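Local coordinates for fat acid-binding protein (Eubacterium ventriosum, PDB 3NYI) that binds stearic acid in the crystal and, as a DegV-family protein, probably serves in lipid binding, at residues 10-15 / 125-130; 46-51 / 269-274; 54-59 / 280-285; 63-68 / 276-281; 192-197 / 214-219. One frame throughout, in Å; residues are numbered along the deposited sequence. Where two conformers were deposited one is given.

Interaction 1. Residues 10-15 / 125-130; sequences DSACDL and KQNTVT. With STE (stearic acid), chain C.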
# COMPACT_ATOMS: atom_id res chain seq x y z
N ASP A 10 -5.55 1.20 -7.54
CA ASP A 10 -6.04 -0.13 -7.25
C ASP A 10 -6.22 -0.24 -5.74
O ASP A 10 -5.73 0.61 -4.98
CB ASP A 10 -5.13 -1.24 -7.83
CG ASP A 10 -3.73 -1.27 -7.20
OD1 ASP A 10 -3.59 -0.82 -6.05
OD2 ASP A 10 -2.78 -1.77 -7.86
N SER A 11 -6.94 -1.26 -5.30
CA SER A 11 -7.35 -1.31 -3.90
C SER A 11 -6.23 -1.63 -2.92
O SER A 11 -6.46 -1.70 -1.71
CB SER A 11 -8.51 -2.30 -3.70
OG SER A 11 -8.14 -3.59 -4.16
N ALA A 12 -5.01 -1.81 -3.42
CA ALA A 12 -3.89 -2.12 -2.53
C ALA A 12 -3.50 -0.92 -1.67
O ALA A 12 -2.80 -1.09 -0.68
CB ALA A 12 -2.65 -2.61 -3.33
N CYS A 13 -3.96 0.28 -2.04
CA CYS A 13 -3.56 1.50 -1.31
C CYS A 13 -4.20 1.61 0.08
O CYS A 13 -3.69 2.31 0.96
CB CYS A 13 -3.88 2.75 -2.15
SG CYS A 13 -5.68 3.12 -2.27
N ASP A 14 -5.33 0.93 0.27
CA ASP A 14 -5.97 0.87 1.60
C ASP A 14 -6.44 2.23 2.16
O ASP A 14 -6.62 2.38 3.36
CB ASP A 14 -5.04 0.19 2.62
CG ASP A 14 -4.76 -1.26 2.28
OD1 ASP A 14 -5.60 -1.88 1.60
OD2 ASP A 14 -3.70 -1.79 2.72
N LEU A 15 -6.64 3.21 1.29
CA LEU A 15 -7.13 4.51 1.72
C LEU A 15 -8.52 4.39 2.32
O LEU A 15 -9.35 3.63 1.83
CB LEU A 15 -7.14 5.50 0.55
CG LEU A 15 -5.78 6.09 0.20
CD1 LEU A 15 -5.78 6.66 -1.22
CD2 LEU A 15 -5.37 7.16 1.23
N LYS A 125 5.45 1.93 -7.07
CA LYS A 125 6.56 1.27 -6.39
C LYS A 125 6.30 1.09 -4.90
O LYS A 125 7.22 0.80 -4.14
CB LYS A 125 7.90 2.02 -6.61
CG LYS A 125 8.21 2.29 -8.08
CD LYS A 125 9.61 2.85 -8.30
CE LYS A 125 10.68 1.81 -8.00
NZ LYS A 125 12.06 2.29 -8.34
N GLN A 126 5.05 1.26 -4.49
CA GLN A 126 4.68 1.13 -3.09
C GLN A 126 3.58 0.07 -2.89
O GLN A 126 3.21 -0.67 -3.82
CB GLN A 126 4.14 2.47 -2.57
CG GLN A 126 4.91 3.70 -3.04
CD GLN A 126 6.40 3.67 -2.65
OE1 GLN A 126 6.78 3.15 -1.60
NE2 GLN A 126 7.25 4.25 -3.51
N ASN A 127 3.05 0.04 -1.68
CA ASN A 127 1.90 -0.82 -1.35
C ASN A 127 1.29 -0.23 -0.09
O ASN A 127 1.96 0.52 0.65
CB ASN A 127 2.38 -2.25 -1.08
CG ASN A 127 1.25 -3.21 -0.79
OD1 ASN A 127 0.08 -2.96 -1.13
ND2 ASN A 127 1.58 -4.33 -0.12
N THR A 128 0.02 -0.56 0.14
CA THR A 128 -0.67 -0.16 1.37
C THR A 128 -0.24 1.25 1.85
O THR A 128 -0.38 2.22 1.08
CB THR A 128 -0.61 -1.29 2.48
OG1 THR A 128 -1.32 -0.88 3.66
CG2 THR A 128 0.85 -1.72 2.83
N VAL A 129 0.24 1.38 3.09
CA VAL A 129 0.49 2.71 3.66
C VAL A 129 1.32 3.67 2.75
O VAL A 129 1.00 4.85 2.67
CB VAL A 129 1.07 2.64 5.12
CG1 VAL A 129 2.48 2.03 5.12
CG2 VAL A 129 1.06 4.04 5.81
N THR A 130 2.37 3.17 2.09
CA THR A 130 3.19 4.06 1.28
C THR A 130 2.54 4.36 -0.05
O THR A 130 2.81 5.37 -0.65
CB THR A 130 4.64 3.56 1.04
OG1 THR A 130 4.63 2.15 0.80
CG2 THR A 130 5.57 3.89 2.26
C1 STE C . -2.02 -9.91 -7.12
O1 STE C . -1.69 -9.49 -8.19
O2 STE C . -2.41 -11.03 -7.02
C2 STE C . -1.73 -9.07 -5.85
C3 STE C . -0.44 -9.58 -5.15
C4 STE C . -0.22 -8.81 -3.83
C5 STE C . 1.18 -9.11 -3.23
C6 STE C . 1.35 -8.38 -1.88
C7 STE C . 2.70 -8.74 -1.21
C8 STE C . 2.87 -7.85 0.05
C9 STE C . 4.19 -8.18 0.78
C10 STE C . 4.26 -7.33 2.08
C11 STE C . 4.64 -5.89 1.70
C12 STE C . 3.73 -4.79 2.30
C13 STE C . 2.98 -5.18 3.58
C14 STE C . 3.16 -3.99 4.57
C15 STE C . 2.15 -4.08 5.73
C16 STE C . 2.60 -3.11 6.86
C17 STE C . 2.04 -1.70 6.59
C18 STE C . 2.33 -0.76 7.78
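Cys-13 and Thr-128 bring their backbones together, CA to CA 4.3 Å, where the short 3-10 turn 11-13 meets the start of helix 128-143, and a weak, bent hydrogen bond runs from Thr-128 N to Ala-12 O at 3.0 Å. The stronger link is between side chains: Thr-128 OG1 donates to Asp-14 OD2 over 2.7 Å, on the anti lone pair of that oxygen. Thr-128 can make it because OG1 lies anti to its own backbone N (chi1 -179°). The same Asp-14 oxygen also accepts from Gly-273 N, so one carboxylate oxygen joins Thr-128 to the N-cap residue of helix 274-280. The turn itself is braced by Asp-10, whose OD1 takes the Ala-12 N-H in an Asx turn. The side chains of 127-129 also meet the stearic acid: Thr-128 CG2 rests 3.7 Å from its C14, Val-129 CG1 packs at the terminal C18, and Asn-127 ND2, which is bonded to Ser-276 OG, lies 3.3 Å from C12. Around this buried joint, Cys-13 packs on Ile-27 of strand 25-33 and Ile-135 of helix 128-143, while Thr-128 and Val-129 lean on Ile-164 of strand 163-167.

Interaction 2. Residues 46-51 / 269-274; sequences ITRDEC and NVAIGI. With STE (stearic acid), chain C.
Ile-46 begins the contact with its CG2 methyl 4.0 Å from Ile-274 CD1, the two branched chains crossing at a slant. Thr-47 is the N-cap of helix 48-57; Glu-50 OE1 takes its N-H, and the reciprocal bond of a capping box is less certain, Glu-50 being poorly ordered. Arg-48 does the polar work. Its chain bends at chi2 (-106°), and NE donates to Ile-272 O at 2.9 Å from above the carbonyl plane, 41° out of it. Ala-271 CB lies over one guanidinium face, nearer its margin than its centre. Asp-49 sits between two cations, OD1 meeting Arg-48 NH1 in the guanidinium plane at 3.1 Å and OD2 pairing with Lys-246, while Gly-243 O takes Arg-48 NH2. Cys-51 sets CB 3.7 Å from Ile-274 CG1, an apolar patch at the first turn of helix 274-280. Ile-272, its CB pointing away from helix 48-57, places CD1 3.6 Å from stearic acid C17. Ile-272 O accepts from Arg-48 NE, weakly from NH2, and from Tyr-52 OH, so the guanidinium would probably polarise that carbonyl.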
# COMPACT_ATOMS: atom_id res chain seq x y z
N ILE A 46 -16.82 -8.30 -0.78
CA ILE A 46 -16.44 -8.82 0.52
C ILE A 46 -15.74 -7.71 1.27
O ILE A 46 -15.18 -6.81 0.65
CB ILE A 46 -15.48 -10.04 0.41
CG1 ILE A 46 -15.25 -10.66 1.79
CG2 ILE A 46 -14.15 -9.63 -0.25
CD1 ILE A 46 -14.31 -11.84 1.77
N THR A 47 -15.78 -7.75 2.60
CA THR A 47 -15.17 -6.68 3.39
C THR A 47 -13.83 -7.08 3.98
O THR A 47 -13.53 -8.26 4.17
CB THR A 47 -16.07 -6.22 4.55
OG1 THR A 47 -15.94 -7.14 5.64
CG2 THR A 47 -17.53 -6.13 4.11
N ARG A 48 -13.04 -6.06 4.29
CA ARG A 48 -11.72 -6.26 4.84
C ARG A 48 -11.80 -7.06 6.14
O ARG A 48 -11.06 -8.03 6.34
CB ARG A 48 -11.07 -4.90 5.06
CG ARG A 48 -9.69 -4.97 5.62
CD ARG A 48 -9.71 -4.57 7.05
NE ARG A 48 -8.36 -4.32 7.54
CZ ARG A 48 -8.03 -4.36 8.82
NH1 ARG A 48 -8.96 -4.63 9.72
NH2 ARG A 48 -6.77 -4.13 9.19
N ASP A 49 -12.71 -6.67 7.03
CA ASP A 49 -12.82 -7.36 8.31
C ASP A 49 -13.20 -8.85 8.16
O ASP A 49 -12.66 -9.69 8.89
CB ASP A 49 -13.78 -6.61 9.25
CG ASP A 49 -13.16 -5.33 9.80
OD1 ASP A 49 -12.00 -5.02 9.45
OD2 ASP A 49 -13.83 -4.62 10.58
N GLU A 50 -14.09 -9.17 7.22
CA GLU A 50 -14.51 -10.56 7.00
C GLU A 50 -13.33 -11.41 6.58
O GLU A 50 -13.18 -12.55 7.01
CB GLU A 50 -15.54 -10.66 5.89
CG GLU A 50 -16.80 -9.86 6.07
CD GLU A 50 -17.74 -10.08 4.90
OE1 GLU A 50 -17.83 -9.19 4.03
OE2 GLU A 50 -18.36 -11.16 4.83
N CYS A 51 -12.51 -10.87 5.68
CA CYS A 51 -11.36 -11.61 5.19
C CYS A 51 -10.39 -11.94 6.32
O CYS A 51 -9.90 -13.06 6.41
CB CYS A 51 -10.65 -10.82 4.08
SG CYS A 51 -9.33 -11.72 3.27
N ASN A 269 -3.26 7.03 7.81
CA ASN A 269 -3.22 5.80 8.59
C ASN A 269 -4.11 4.81 7.84
O ASN A 269 -5.10 5.21 7.25
CB ASN A 269 -3.78 6.01 10.00
CG ASN A 269 -2.83 6.77 10.90
OD1 ASN A 269 -1.65 6.94 10.57
ND2 ASN A 269 -3.33 7.23 12.05
N VAL A 270 -3.78 3.53 7.86
CA VAL A 270 -4.63 2.56 7.16
C VAL A 270 -4.92 1.32 7.97
O VAL A 270 -4.08 0.85 8.74
CB VAL A 270 -4.01 2.12 5.82
CG1 VAL A 270 -3.93 3.30 4.85
CG2 VAL A 270 -2.62 1.47 6.04
N ALA A 271 -6.12 0.79 7.79
CA ALA A 271 -6.40 -0.58 8.20
C ALA A 271 -5.89 -1.41 7.03
O ALA A 271 -6.46 -1.38 5.94
CB ALA A 271 -7.90 -0.78 8.39
N ILE A 272 -4.80 -2.13 7.26
CA ILE A 272 -4.12 -2.83 6.16
C ILE A 272 -5.14 -3.73 5.46
O ILE A 272 -5.89 -4.47 6.12
CB ILE A 272 -2.94 -3.62 6.68
CG1 ILE A 272 -1.90 -2.65 7.26
CG2 ILE A 272 -2.32 -4.47 5.57
CD1 ILE A 272 -0.83 -3.34 8.07
N GLY A 273 -5.20 -3.63 4.14
CA GLY A 273 -6.27 -4.29 3.41
C GLY A 273 -6.01 -5.73 3.03
O GLY A 273 -4.94 -6.28 3.28
N ILE A 274 -7.04 -6.32 2.42
CA ILE A 274 -7.02 -7.68 1.92
C ILE A 274 -5.83 -8.00 1.03
O ILE A 274 -5.20 -9.05 1.18
CB ILE A 274 -8.32 -7.93 1.14
CG1 ILE A 274 -9.50 -7.95 2.12
CG2 ILE A 274 -8.23 -9.22 0.33
CD1 ILE A 274 -10.89 -8.13 1.45
C1 STE C . -2.02 -9.91 -7.12
O1 STE C . -1.69 -9.49 -8.19
O2 STE C . -2.41 -11.03 -7.02
C2 STE C . -1.73 -9.07 -5.85
C3 STE C . -0.44 -9.58 -5.15
C4 STE C . -0.22 -8.81 -3.83
C5 STE C . 1.18 -9.11 -3.23
C6 STE C . 1.35 -8.38 -1.88
C7 STE C . 2.70 -8.74 -1.21
C8 STE C . 2.87 -7.85 0.05
C9 STE C . 4.19 -8.18 0.78
C10 STE C . 4.26 -7.33 2.08
C11 STE C . 4.64 -5.89 1.70
C12 STE C . 3.73 -4.79 2.30
C13 STE C . 2.98 -5.18 3.58
C14 STE C . 3.16 -3.99 4.57
C15 STE C . 2.15 -4.08 5.73
C16 STE C . 2.60 -3.11 6.86
C17 STE C . 2.04 -1.70 6.59
C18 STE C . 2.33 -0.76 7.78

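Interaction 3. Residues 54-59 / 280-285; sequences RMVDDP and TGPYPI
Pro-282 and Val-56 meet obliquely, proline CB 3.7 Å from valine CG2, in a helix-to-loop packing: the last turn of helix 48-57 lies against the loop that leads from helix 274-280 into strand 285-291 of the DegV fold. Val-56, Met-55 and Pro-282 share the contact about equally. Val-56 CG2, anti to the carbonyl carbon, touches two partners, the ring of Pro-282 and the hydroxyl of Tyr-283, whose OH is also 3.7 Å from CG2. The valine and tyrosine side chains cross at about a right angle, and Tyr-283 OH lies near CG1 as well, so the tip of the tyrosine sits beside both methyls. Pro-282 CG in turn lies over one face of the tyrosine ring, 3.9 Å above its plane and toward the rim, so the proline ring lies against the tyrosine within the loop. One residue earlier than Val-56, selenomethionine Met-55 points at the loop and touches Pro-282 CG through CB. Tyr-173 of helix 172-177 packs on both Met-55 and Pro-282, while Val-56 also touches Tyr-244. Gly-281, with its positive phi of 92°, ends helix 274-280 and presents its bare CA to the Met-55 CE methyl, 4.1 Å away.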
# COMPACT_ATOMS: atom_id res chain seq x y z
N ARG A 54 -11.76 -14.88 8.36
CA ARG A 54 -11.58 -16.20 7.75
C ARG A 54 -10.19 -16.73 8.05
O ARG A 54 -10.02 -17.89 8.38
CB ARG A 54 -11.81 -16.14 6.24
CG ARG A 54 -13.26 -15.94 5.83
CD ARG A 54 -14.10 -17.15 6.19
NE ARG A 54 -13.55 -18.39 5.65
CZ ARG A 54 -13.76 -18.83 4.41
NH1 ARG A 54 -14.51 -18.12 3.57
NH2 ARG A 54 -13.22 -19.97 4.01
N MSE A 55 -9.18 -15.87 7.95
CA MSE A 55 -7.81 -16.31 8.21
C MSE A 55 -7.56 -16.59 9.69
O MSE A 55 -6.85 -17.53 10.04
CB MSE A 55 -6.78 -15.30 7.69
CG MSE A 55 -6.85 -15.07 6.20
SE MSE A 55 -5.39 -13.86 5.66
CE MSE A 55 -4.07 -15.12 5.25
N VAL A 56 -8.12 -15.74 10.55
CA VAL A 56 -7.94 -15.91 11.99
C VAL A 56 -8.65 -17.17 12.49
O VAL A 56 -8.13 -17.89 13.35
CB VAL A 56 -8.43 -14.67 12.77
CG1 VAL A 56 -8.50 -14.98 14.25
CG2 VAL A 56 -7.51 -13.47 12.52
N ASP A 57 -9.83 -17.44 11.95
CA ASP A 57 -10.59 -18.64 12.31
C ASP A 57 -9.93 -19.92 11.81
O ASP A 57 -10.18 -20.99 12.34
CB ASP A 57 -12.02 -18.56 11.75
CG ASP A 57 -12.86 -17.49 12.43
OD1 ASP A 57 -12.51 -17.08 13.56
OD2 ASP A 57 -13.86 -17.05 11.82
N ASP A 58 -9.09 -19.81 10.79
CA ASP A 58 -8.50 -20.99 10.17
C ASP A 58 -7.05 -20.77 9.75
O ASP A 58 -6.77 -20.37 8.61
CB ASP A 58 -9.35 -21.44 8.98
CG ASP A 58 -8.86 -22.75 8.37
OD1 ASP A 58 -7.81 -23.26 8.81
OD2 ASP A 58 -9.53 -23.27 7.45
N PRO A 59 -6.11 -21.06 10.66
CA PRO A 59 -4.67 -20.82 10.48
C PRO A 59 -4.05 -21.62 9.34
O PRO A 59 -2.89 -21.40 9.00
CB PRO A 59 -4.07 -21.29 11.82
CG PRO A 59 -5.21 -21.29 12.78
CD PRO A 59 -6.41 -21.66 11.97
N THR A 280 0.61 -11.26 4.05
CA THR A 280 1.32 -11.11 5.32
C THR A 280 0.78 -12.01 6.42
O THR A 280 1.49 -12.29 7.39
CB THR A 280 1.23 -9.67 5.89
OG1 THR A 280 -0.15 -9.32 6.12
CG2 THR A 280 1.86 -8.67 4.93
N GLY A 281 -0.46 -12.46 6.26
CA GLY A 281 -1.20 -13.04 7.36
C GLY A 281 -1.98 -11.94 8.04
O GLY A 281 -1.84 -10.77 7.70
N PRO A 282 -2.81 -12.30 9.03
CA PRO A 282 -3.70 -11.31 9.65
C PRO A 282 -3.01 -10.42 10.69
O PRO A 282 -3.70 -9.57 11.26
CB PRO A 282 -4.76 -12.17 10.36
CG PRO A 282 -4.25 -13.59 10.33
CD PRO A 282 -2.89 -13.61 9.71
N TYR A 283 -1.71 -10.58 10.94
CA TYR A 283 -1.08 -9.78 12.00
C TYR A 283 0.05 -8.81 11.59
O TYR A 283 1.02 -8.67 12.32
CB TYR A 283 -0.59 -10.69 13.12
CG TYR A 283 -1.67 -11.64 13.58
CD1 TYR A 283 -2.83 -11.16 14.18
CD2 TYR A 283 -1.55 -13.01 13.38
CE1 TYR A 283 -3.83 -12.03 14.58
CE2 TYR A 283 -2.55 -13.88 13.78
CZ TYR A 283 -3.68 -13.38 14.38
OH TYR A 283 -4.68 -14.25 14.78
N PRO A 284 -0.10 -8.12 10.45
CA PRO A 284 0.95 -7.15 10.12
C PRO A 284 0.78 -5.87 10.94
O PRO A 284 -0.35 -5.53 11.28
CB PRO A 284 0.69 -6.82 8.65
CG PRO A 284 -0.79 -7.15 8.43
CD PRO A 284 -1.29 -7.96 9.60
N ILE A 285 1.88 -5.19 11.25
CA ILE A 285 1.77 -3.90 11.93
C ILE A 285 3.04 -3.11 11.66
O ILE A 285 4.13 -3.66 11.61
CB ILE A 285 1.55 -4.07 13.45
CG1 ILE A 285 1.33 -2.70 14.11
CG2 ILE A 285 2.70 -4.84 14.10
CD1 ILE A 285 0.62 -2.78 15.45

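Interaction 4. Residues 63-68 / 276-281; sequences PKTSLP and SAVHTG. With STE (stearic acid), chain C.
Thr-65 lays its CG2 methyl alongside Val-278, the two side chains pointing in opposite directions, and comes within 3.7 Å of the valine CB. Its hydroxyl meets the His-279 ring tip to tip: NE2 donates to OG1 at 2.9 Å, with the oxygen in the ring plane. That same OG1 donates to stearic acid O2 over 2.8 Å, so the histidine probably orients the hydroxyl that binds the carboxyl end. OG1 reaches both partners from between the backbone N and carbonyl carbon (chi1 50°). The fatty acid then runs across one face of the histidine, its C5 3.5 Å above the ring plane and toward the rim, and passes on to Thr-280 CG2 near C13. Two residues before Thr-65, Pro-63 CB packs on Val-278 CG2 at 3.9 Å. Ser-97 OG is a second hydrogen-bonding partner of the ligand. Strand 64-66 and helical segment 276-280 run closer to antiparallel than parallel, at 144°, their axes 8.3 Å apart. Val-32 of strand 25-33 touches both Pro-63 and Val-278, and Met-55 of helix 48-57 packs against Pro-63.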
# COMPACT_ATOMS: atom_id res chain seq x y z
N PRO A 63 -5.51 -17.89 1.43
CA PRO A 63 -6.29 -17.34 0.31
C PRO A 63 -5.39 -16.92 -0.84
O PRO A 63 -4.16 -16.85 -0.67
CB PRO A 63 -6.95 -16.10 0.91
CG PRO A 63 -6.81 -16.25 2.42
CD PRO A 63 -5.54 -17.01 2.61
N LYS A 64 -5.99 -16.65 -1.99
CA LYS A 64 -5.25 -16.17 -3.15
C LYS A 64 -5.76 -14.80 -3.56
O LYS A 64 -6.95 -14.51 -3.42
CB LYS A 64 -5.38 -17.15 -4.31
CG LYS A 64 -4.76 -18.50 -4.00
CD LYS A 64 -4.86 -19.44 -5.18
CE LYS A 64 -3.82 -20.54 -5.06
NZ LYS A 64 -2.42 -20.01 -5.05
N THR A 65 -4.86 -13.95 -4.04
CA THR A 65 -5.26 -12.66 -4.59
C THR A 65 -5.22 -12.76 -6.10
O THR A 65 -4.56 -13.64 -6.66
CB THR A 65 -4.29 -11.53 -4.19
OG1 THR A 65 -2.95 -11.94 -4.48
CG2 THR A 65 -4.40 -11.22 -2.71
N SER A 66 -5.89 -11.82 -6.75
CA SER A 66 -5.83 -11.73 -8.19
C SER A 66 -5.83 -10.27 -8.58
O SER A 66 -6.56 -9.47 -8.00
CB SER A 66 -7.04 -12.46 -8.79
OG SER A 66 -6.96 -12.47 -10.20
N LEU A 67 -4.96 -9.91 -9.54
CA LEU A 67 -4.87 -8.56 -10.08
C LEU A 67 -6.21 -8.12 -10.70
O LEU A 67 -7.02 -8.97 -11.07
CB LEU A 67 -3.76 -8.52 -11.14
CG LEU A 67 -4.09 -9.19 -12.48
CD1 LEU A 67 -2.95 -8.95 -13.47
CD2 LEU A 67 -4.39 -10.69 -12.36
N PRO A 68 -6.44 -6.80 -10.83
CA PRO A 68 -7.71 -6.39 -11.46
C PRO A 68 -7.67 -6.72 -12.94
O PRO A 68 -6.58 -6.71 -13.53
CB PRO A 68 -7.74 -4.86 -11.29
CG PRO A 68 -6.63 -4.55 -10.26
CD PRO A 68 -5.60 -5.64 -10.48
N SER A 276 -2.74 -6.92 0.94
CA SER A 276 -1.55 -7.21 1.73
C SER A 276 -1.75 -8.35 2.71
O SER A 276 -0.86 -9.20 2.89
CB SER A 276 -1.07 -5.97 2.50
OG SER A 276 -0.64 -4.96 1.62
N ALA A 277 -2.91 -8.37 3.36
CA ALA A 277 -3.14 -9.35 4.42
C ALA A 277 -3.11 -10.79 3.92
O ALA A 277 -2.68 -11.69 4.65
CB ALA A 277 -4.44 -9.05 5.16
N VAL A 278 -3.56 -11.03 2.70
CA VAL A 278 -3.51 -12.38 2.16
C VAL A 278 -2.06 -12.85 2.15
O VAL A 278 -1.77 -14.03 2.35
CB VAL A 278 -4.15 -12.47 0.75
CG1 VAL A 278 -3.71 -13.74 0.03
CG2 VAL A 278 -5.69 -12.41 0.85
N HIS A 279 -1.15 -11.90 1.95
CA HIS A 279 0.26 -12.23 1.82
C HIS A 279 1.07 -12.09 3.11
O HIS A 279 2.11 -12.74 3.25
CB HIS A 279 0.88 -11.42 0.66
CG HIS A 279 0.33 -11.81 -0.68
ND1 HIS A 279 0.89 -12.82 -1.44
CD2 HIS A 279 -0.78 -11.41 -1.34
CE1 HIS A 279 0.17 -12.98 -2.54
NE2 HIS A 279 -0.86 -12.13 -2.50
N THR A 280 0.61 -11.26 4.05
CA THR A 280 1.32 -11.11 5.32
C THR A 280 0.78 -12.01 6.42
O THR A 280 1.49 -12.29 7.39
CB THR A 280 1.23 -9.67 5.89
OG1 THR A 280 -0.15 -9.32 6.12
CG2 THR A 280 1.86 -8.67 4.93
N GLY A 281 -0.46 -12.46 6.26
CA GLY A 281 -1.20 -13.04 7.36
C GLY A 281 -1.98 -11.94 8.04
O GLY A 281 -1.84 -10.77 7.70
C1 STE C . -2.02 -9.91 -7.12
O1 STE C . -1.69 -9.49 -8.19
O2 STE C . -2.41 -11.03 -7.02
C2 STE C . -1.73 -9.07 -5.85
C3 STE C . -0.44 -9.58 -5.15
C4 STE C . -0.22 -8.81 -3.83
C5 STE C . 1.18 -9.11 -3.23
C6 STE C . 1.35 -8.38 -1.88
C7 STE C . 2.70 -8.74 -1.21
C8 STE C . 2.87 -7.85 0.05
C9 STE C . 4.19 -8.18 0.78
C10 STE C . 4.26 -7.33 2.08
C11 STE C . 4.64 -5.89 1.70
C12 STE C . 3.73 -4.79 2.30
C13 STE C . 2.98 -5.18 3.58
C14 STE C . 3.16 -3.99 4.57
C15 STE C . 2.15 -4.08 5.73
C16 STE C . 2.60 -3.11 6.86
C17 STE C . 2.04 -1.70 6.59
C18 STE C . 2.33 -0.76 7.78

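Interaction 5. Residues 192-197 / 214-219; sequences GVKPVI and NKLKNS
Leu-216 reaches from helix 213-231 onto strand 194-200 in a helix-on-sheet packing, the helix following a beta hairpin of strands 194-200 and 203-210. Its CB heads for the strand, and CG, anti to the carbonyl carbon (chi1 -78°), carries the two methyls to different neighbours. CD1 lies 3.7 Å from Lys-194 CB and also touches CD, the leucine and lysine side chains crossing nearly perpendicularly. CD2 comes down beside the backbone, 3.5 Å from Lys-194 O, and reaches Val-196 CG2 at 4.0 Å; there valine and leucine run side by side, pointing opposite ways. Thr-167 of strand 163-167 also packs on Leu-216. The axes of segments 194-197 and 214-219 lie 8.8 Å apart and nearly parallel, at 19°. Lys-194 bends at chi2, and its ammonium turns back to the strand side, where NZ bonds Gly-192 O at 3.0 Å and also Arg-211 O. Nearly one helical turn on from Leu-216, Ser-219 closes the contact by its CB, 3.8 Å from Val-196 CG2.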
# COMPACT_ATOMS: atom_id res chain seq x y z
N GLY A 192 10.11 -20.17 15.29
CA GLY A 192 9.78 -19.12 16.23
C GLY A 192 10.13 -17.70 15.79
O GLY A 192 9.68 -16.73 16.39
N VAL A 193 10.94 -17.57 14.74
CA VAL A 193 11.43 -16.26 14.34
C VAL A 193 10.46 -15.51 13.42
O VAL A 193 9.78 -16.12 12.59
CB VAL A 193 12.82 -16.35 13.67
CG1 VAL A 193 13.38 -14.95 13.39
CG2 VAL A 193 13.79 -17.12 14.57
N LYS A 194 10.38 -14.20 13.62
CA LYS A 194 9.65 -13.32 12.71
C LYS A 194 10.59 -12.21 12.25
O LYS A 194 11.52 -11.82 12.98
CB LYS A 194 8.41 -12.69 13.37
CG LYS A 194 7.36 -13.70 13.86
CD LYS A 194 7.72 -14.17 15.26
CE LYS A 194 6.63 -15.04 15.87
NZ LYS A 194 7.05 -15.52 17.22
N PRO A 195 10.37 -11.72 11.03
CA PRO A 195 11.20 -10.67 10.44
C PRO A 195 10.73 -9.27 10.79
O PRO A 195 9.54 -9.03 11.02
CB PRO A 195 11.01 -10.90 8.94
CG PRO A 195 9.58 -11.42 8.84
CD PRO A 195 9.40 -12.29 10.07
N VAL A 196 11.69 -8.35 10.87
CA VAL A 196 11.38 -6.94 10.74
C VAL A 196 11.66 -6.69 9.27
O VAL A 196 12.73 -7.03 8.77
CB VAL A 196 12.32 -6.07 11.57
CG1 VAL A 196 12.08 -4.59 11.26
CG2 VAL A 196 12.15 -6.35 13.07
N ILE A 197 10.69 -6.10 8.57
CA ILE A 197 10.77 -5.99 7.13
C ILE A 197 10.79 -4.53 6.71
O ILE A 197 10.12 -3.69 7.31
CB ILE A 197 9.56 -6.71 6.45
CG1 ILE A 197 9.49 -8.18 6.90
CG2 ILE A 197 9.63 -6.60 4.90
CD1 ILE A 197 8.24 -8.91 6.42
N ASN A 214 6.08 -7.73 21.11
CA ASN A 214 6.41 -6.40 21.62
C ASN A 214 7.83 -5.97 21.28
O ASN A 214 8.08 -4.81 20.94
CB ASN A 214 6.15 -6.29 23.12
CG ASN A 214 4.68 -6.08 23.44
OD1 ASN A 214 3.86 -5.92 22.53
ND2 ASN A 214 4.34 -6.10 24.72
N LYS A 215 8.77 -6.90 21.37
CA LYS A 215 10.16 -6.61 21.02
C LYS A 215 10.30 -6.35 19.51
O LYS A 215 11.06 -5.48 19.08
CB LYS A 215 11.08 -7.75 21.45
CG LYS A 215 11.33 -7.81 22.95
CD LYS A 215 12.08 -9.08 23.34
CE LYS A 215 13.08 -8.82 24.46
NZ LYS A 215 14.46 -8.57 23.94
N LEU A 216 9.55 -7.09 18.71
CA LEU A 216 9.59 -6.88 17.27
C LEU A 216 9.07 -5.49 16.92
O LEU A 216 9.63 -4.82 16.06
CB LEU A 216 8.78 -7.95 16.52
CG LEU A 216 9.49 -9.30 16.36
CD1 LEU A 216 8.47 -10.44 16.26
CD2 LEU A 216 10.42 -9.29 15.16
N LYS A 217 7.99 -5.06 17.58
CA LYS A 217 7.45 -3.73 17.31
C LYS A 217 8.45 -2.66 17.74
O LYS A 217 8.57 -1.61 17.10
CB LYS A 217 6.09 -3.52 17.98
CG LYS A 217 4.98 -4.40 17.40
CD LYS A 217 3.63 -4.13 18.05
CE LYS A 217 3.60 -4.56 19.52
NZ LYS A 217 2.22 -4.47 20.07
N ASN A 218 9.17 -2.91 18.82
CA ASN A 218 10.21 -1.97 19.22
C ASN A 218 11.34 -1.90 18.20
O ASN A 218 11.90 -0.84 17.95
CB ASN A 218 10.74 -2.29 20.62
CG ASN A 218 9.75 -1.93 21.71
OD1 ASN A 218 8.94 -1.01 21.55
ND2 ASN A 218 9.80 -2.64 22.82
N SER A 219 11.67 -3.04 17.59
CA SER A 219 12.71 -3.06 16.57
C SER A 219 12.27 -2.34 15.31
O SER A 219 13.07 -1.63 14.70
CB SER A 219 13.12 -4.49 16.22
OG SER A 219 13.67 -5.13 17.35

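Overall arrangement
Interactions 1, 2 and 4 all touch the stearic acid and lie 11 to 13 Å apart, centre to centre, so three separate pairings of chain line one fatty-acid site. Interactions 2, 3 and 4 join consecutive elements on both sides: helix 48-57 and strand 64-66 against strand 270-271, helix 274-280 and the loop beyond. Asp-14 to Gly-273 and Asn-127 to Ser-276 tie interaction 1 to interactions 2 and 4; Met-55 links 3 to 4. Interaction 5, about 22 Å from 1, 2 and 4 between centres, packs a helix on the sheet that interaction 2 also reaches through strand 270-271, and meets interaction 3 through Ile-285 and Lys-217. It is nested within the loops closed by 2, 3 and 4, whereas interaction 1 closes before it opens.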